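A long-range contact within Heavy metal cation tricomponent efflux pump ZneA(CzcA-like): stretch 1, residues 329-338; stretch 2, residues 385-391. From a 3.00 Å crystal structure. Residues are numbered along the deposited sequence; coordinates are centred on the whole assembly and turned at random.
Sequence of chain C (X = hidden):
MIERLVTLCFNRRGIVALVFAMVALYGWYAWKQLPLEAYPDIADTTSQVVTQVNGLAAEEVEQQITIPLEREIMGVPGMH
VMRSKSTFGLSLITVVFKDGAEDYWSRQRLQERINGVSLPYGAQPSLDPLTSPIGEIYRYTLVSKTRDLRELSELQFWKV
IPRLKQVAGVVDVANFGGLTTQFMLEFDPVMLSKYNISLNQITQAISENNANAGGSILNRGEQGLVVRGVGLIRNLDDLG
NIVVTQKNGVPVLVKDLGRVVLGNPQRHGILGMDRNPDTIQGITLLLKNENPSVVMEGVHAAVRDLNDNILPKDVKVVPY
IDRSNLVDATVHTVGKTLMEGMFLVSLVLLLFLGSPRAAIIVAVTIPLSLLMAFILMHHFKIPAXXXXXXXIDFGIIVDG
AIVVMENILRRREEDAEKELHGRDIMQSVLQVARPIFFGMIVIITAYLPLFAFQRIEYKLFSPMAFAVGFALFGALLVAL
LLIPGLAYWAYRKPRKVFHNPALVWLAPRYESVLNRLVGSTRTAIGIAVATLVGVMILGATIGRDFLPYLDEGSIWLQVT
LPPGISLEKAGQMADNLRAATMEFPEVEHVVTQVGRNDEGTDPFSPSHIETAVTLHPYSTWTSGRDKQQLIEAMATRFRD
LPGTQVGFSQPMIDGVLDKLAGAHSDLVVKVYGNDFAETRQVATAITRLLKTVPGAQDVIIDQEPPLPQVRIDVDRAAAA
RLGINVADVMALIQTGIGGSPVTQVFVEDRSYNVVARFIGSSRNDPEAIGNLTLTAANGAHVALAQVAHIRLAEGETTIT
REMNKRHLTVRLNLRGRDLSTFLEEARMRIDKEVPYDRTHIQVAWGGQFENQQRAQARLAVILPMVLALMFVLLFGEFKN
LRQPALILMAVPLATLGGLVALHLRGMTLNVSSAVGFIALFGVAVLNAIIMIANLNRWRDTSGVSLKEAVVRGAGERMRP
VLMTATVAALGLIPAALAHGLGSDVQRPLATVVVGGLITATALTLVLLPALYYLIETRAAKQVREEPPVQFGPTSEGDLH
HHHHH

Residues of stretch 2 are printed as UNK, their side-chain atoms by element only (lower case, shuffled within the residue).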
# COMPACT_ATOMS: atom_id res chain seq x y z
N ALA C 329 -28.18 -0.85 -24.37
CA ALA C 329 -28.06 -1.34 -25.74
C ALA C 329 -27.15 -2.57 -25.81
O ALA C 329 -27.38 -3.48 -26.62
CB ALA C 329 -27.56 -0.25 -26.65
N THR C 330 -26.13 -2.59 -24.97
CA THR C 330 -25.19 -3.71 -24.93
C THR C 330 -25.82 -4.97 -24.36
O THR C 330 -25.65 -6.06 -24.92
CB THR C 330 -23.90 -3.35 -24.17
OG1 THR C 330 -23.20 -2.32 -24.87
CG2 THR C 330 -23.00 -4.56 -24.06
N VAL C 331 -26.56 -4.85 -23.25
CA VAL C 331 -27.22 -6.03 -22.69
C VAL C 331 -28.38 -6.50 -23.57
O VAL C 331 -28.75 -7.67 -23.53
CB VAL C 331 -27.73 -5.83 -21.24
CG1 VAL C 331 -26.59 -5.43 -20.33
CG2 VAL C 331 -28.85 -4.81 -21.19
N HIS C 332 -28.95 -5.59 -24.34
CA HIS C 332 -30.00 -5.96 -25.28
C HIS C 332 -29.40 -6.74 -26.45
O HIS C 332 -29.94 -7.77 -26.86
CB HIS C 332 -30.75 -4.73 -25.81
CG HIS C 332 -31.85 -5.06 -26.77
ND1 HIS C 332 -31.64 -5.24 -28.12
CD2 HIS C 332 -33.18 -5.26 -26.57
CE1 HIS C 332 -32.79 -5.52 -28.71
NE2 HIS C 332 -33.74 -5.54 -27.79
N THR C 333 -28.28 -6.25 -26.97
CA THR C 333 -27.60 -6.90 -28.08
C THR C 333 -27.04 -8.27 -27.70
O THR C 333 -27.26 -9.26 -28.41
CB THR C 333 -26.47 -6.02 -28.61
OG1 THR C 333 -27.03 -4.82 -29.15
CG2 THR C 333 -25.70 -6.75 -29.70
N VAL C 334 -26.32 -8.33 -26.59
CA VAL C 334 -25.79 -9.59 -26.09
C VAL C 334 -26.90 -10.55 -25.67
O VAL C 334 -26.81 -11.75 -25.90
CB VAL C 334 -24.82 -9.37 -24.91
CG1 VAL C 334 -24.35 -10.70 -24.34
CG2 VAL C 334 -23.64 -8.52 -25.34
N GLY C 335 -27.96 -10.01 -25.06
CA GLY C 335 -29.10 -10.83 -24.67
C GLY C 335 -29.77 -11.48 -25.87
O GLY C 335 -30.02 -12.69 -25.88
N LYS C 336 -30.05 -10.67 -26.88
CA LYS C 336 -30.66 -11.14 -28.12
C LYS C 336 -29.75 -12.18 -28.77
O LYS C 336 -30.22 -13.22 -29.25
CB LYS C 336 -30.89 -9.97 -29.07
CG LYS C 336 -32.06 -10.13 -30.03
CD LYS C 336 -32.23 -8.87 -30.87
CE LYS C 336 -33.43 -8.97 -31.80
NZ LYS C 336 -34.72 -9.01 -31.06
N THR C 337 -28.45 -11.91 -28.78
CA THR C 337 -27.46 -12.82 -29.36
C THR C 337 -27.46 -14.19 -28.69
O THR C 337 -27.65 -15.22 -29.34
CB THR C 337 -26.04 -12.24 -29.31
OG1 THR C 337 -25.94 -11.12 -30.20
CG2 THR C 337 -25.02 -13.29 -29.74
N LEU C 338 -27.25 -14.20 -27.37
CA LEU C 338 -27.21 -15.45 -26.62
C LEU C 338 -28.53 -16.22 -26.69
O LEU C 338 -28.53 -17.45 -26.76
CB LEU C 338 -26.81 -15.20 -25.16
CG LEU C 338 -25.48 -14.47 -24.94
CD1 LEU C 338 -25.13 -14.45 -23.47
CD2 LEU C 338 -24.37 -15.09 -25.77
N UNK C 385 -17.76 -9.21 -18.63
CA UNK C 385 -17.68 -8.50 -19.90
C UNK C 385 -18.77 -8.95 -20.86
O UNK C 385 -18.76 -10.07 -21.35
c UNK C 385 -16.32 -8.72 -20.55
n UNK C 385 -14.19 -7.66 -20.91
c UNK C 385 -15.34 -7.60 -20.26
o UNK C 385 -15.62 -6.70 -19.47
N UNK C 386 -19.71 -8.05 -21.15
CA UNK C 386 -20.78 -8.36 -22.08
C UNK C 386 -20.24 -8.45 -23.50
O UNK C 386 -20.75 -9.23 -24.30
c UNK C 386 -23.37 -8.14 -20.17
c UNK C 386 -22.38 -7.06 -20.56
c UNK C 386 -21.86 -7.29 -21.98
c UNK C 386 -23.01 -5.68 -20.43
N UNK C 387 -19.21 -7.66 -23.81
CA UNK C 387 -18.61 -7.67 -25.14
C UNK C 387 -17.99 -9.02 -25.48
O UNK C 387 -17.96 -9.41 -26.65
c UNK C 387 -17.53 -6.58 -25.25
c UNK C 387 -19.12 -5.01 -26.40
c UNK C 387 -17.99 -5.13 -25.38
c UNK C 387 -16.83 -4.22 -25.75
N UNK C 388 -17.50 -9.72 -24.47
CA UNK C 388 -16.83 -11.00 -24.69
C UNK C 388 -17.73 -12.20 -24.36
O UNK C 388 -17.53 -13.29 -24.90
o UNK C 388 -15.74 -11.19 -22.52
c UNK C 388 -15.51 -11.07 -23.92
N UNK C 389 -18.70 -12.00 -23.48
CA UNK C 389 -19.66 -13.06 -23.17
C UNK C 389 -20.67 -13.22 -24.30
O UNK C 389 -21.32 -14.26 -24.42
c UNK C 389 -18.40 -13.36 -20.45
c UNK C 389 -20.69 -13.32 -19.43
c UNK C 389 -20.39 -12.79 -21.86
c UNK C 389 -19.88 -13.62 -20.68
N UNK C 390 -20.79 -12.20 -25.13
CA UNK C 390 -21.65 -12.28 -26.29
C UNK C 390 -21.02 -13.22 -27.29
O UNK C 390 -21.72 -13.83 -28.11
N UNK C 391 -19.70 -13.37 -27.20
CA UNK C 391 -18.96 -14.17 -28.17
C UNK C 391 -18.74 -15.61 -27.72
O UNK C 391 -17.81 -16.27 -28.17
c UNK C 391 -17.64 -13.51 -28.50

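Position 385 carries four side-chain atoms: two carbons, the second bearing one oxygen and one nitrogen. That planar amide on a single methylene is Asn385. It sits at the N-cap position but its side chain makes no capping bond, and it stays out of reach of stretch 1.

Position 386 has four carbons and no heteroatom, forked at the second, and its CA-to-CB bond points toward stretch 1. Its CB lies 3.6 Å from Thr330 CG2 and 4.0 Å from Val334 CG2. A fork one carbon beyond CB means Leu386, and one of its two methyls, CD1, comes within 3.6 Å of Val331 CG1. Three residues of the facing helix, spanning one turn, thus meet this one leucine.

Position 387 shows the same four carbons with the same fork, so it is Leu387. Its CB points away; the end of the side chain comes nearer, yet one of Leu387's terminal methyl carbons, the closest, stays 4.6 Å from Thr330 CG2.

At position 388 one carbon is followed by one oxygen, the signature of Ser388. It faces away from stretch 1, and its OG makes a weak hydrogen bond of 3.4 Å to Asn385 O, closing back on the first residue of its own stretch.

Position 389 again has four carbons forked at the second: Leu389. It points sideways, and its side chain comes nearest where Leu389 CB lies 5.1 Å from Val334 CG1, outside contact range. What stretch 1 touches here is backbone, with Leu338 CD2 lying 3.4 Å from Leu389 O.

Position 390 has no side-chain atoms at all, which makes it Gly390. Its CA is 3.7 Å from Val334 CG1, and its O is 3.7 Å from Thr337 CG2. An ideal CB here would stand 3.3 Å from Val334 CG2, a tight fit, so the bare backbone relieves crowding where the two backbones run closest, Val334 CA to Gly390 CA being 4.9 Å.

Position 391 carries a single carbon, so it is Ala391; it points away and makes no contact.

The contact works by packing alone, since no hydrogen bond crosses it. Thr330, Val334 and Thr337 direct their CB atoms toward stretch 2, and Val331 and Leu338 add reach from sideways positions. Val334 is the pivot: its CG2 lies 3.2 Å from Leu386 O, while its CG1 approaches Gly390. The design rule is complementary: a leucine supplies bulk at one end, and four residues later a glycine, with no side chain, leaves its CA open to the valine, where a CB would be tight.

Stretch 2, residues 385-391: NLLSLGA
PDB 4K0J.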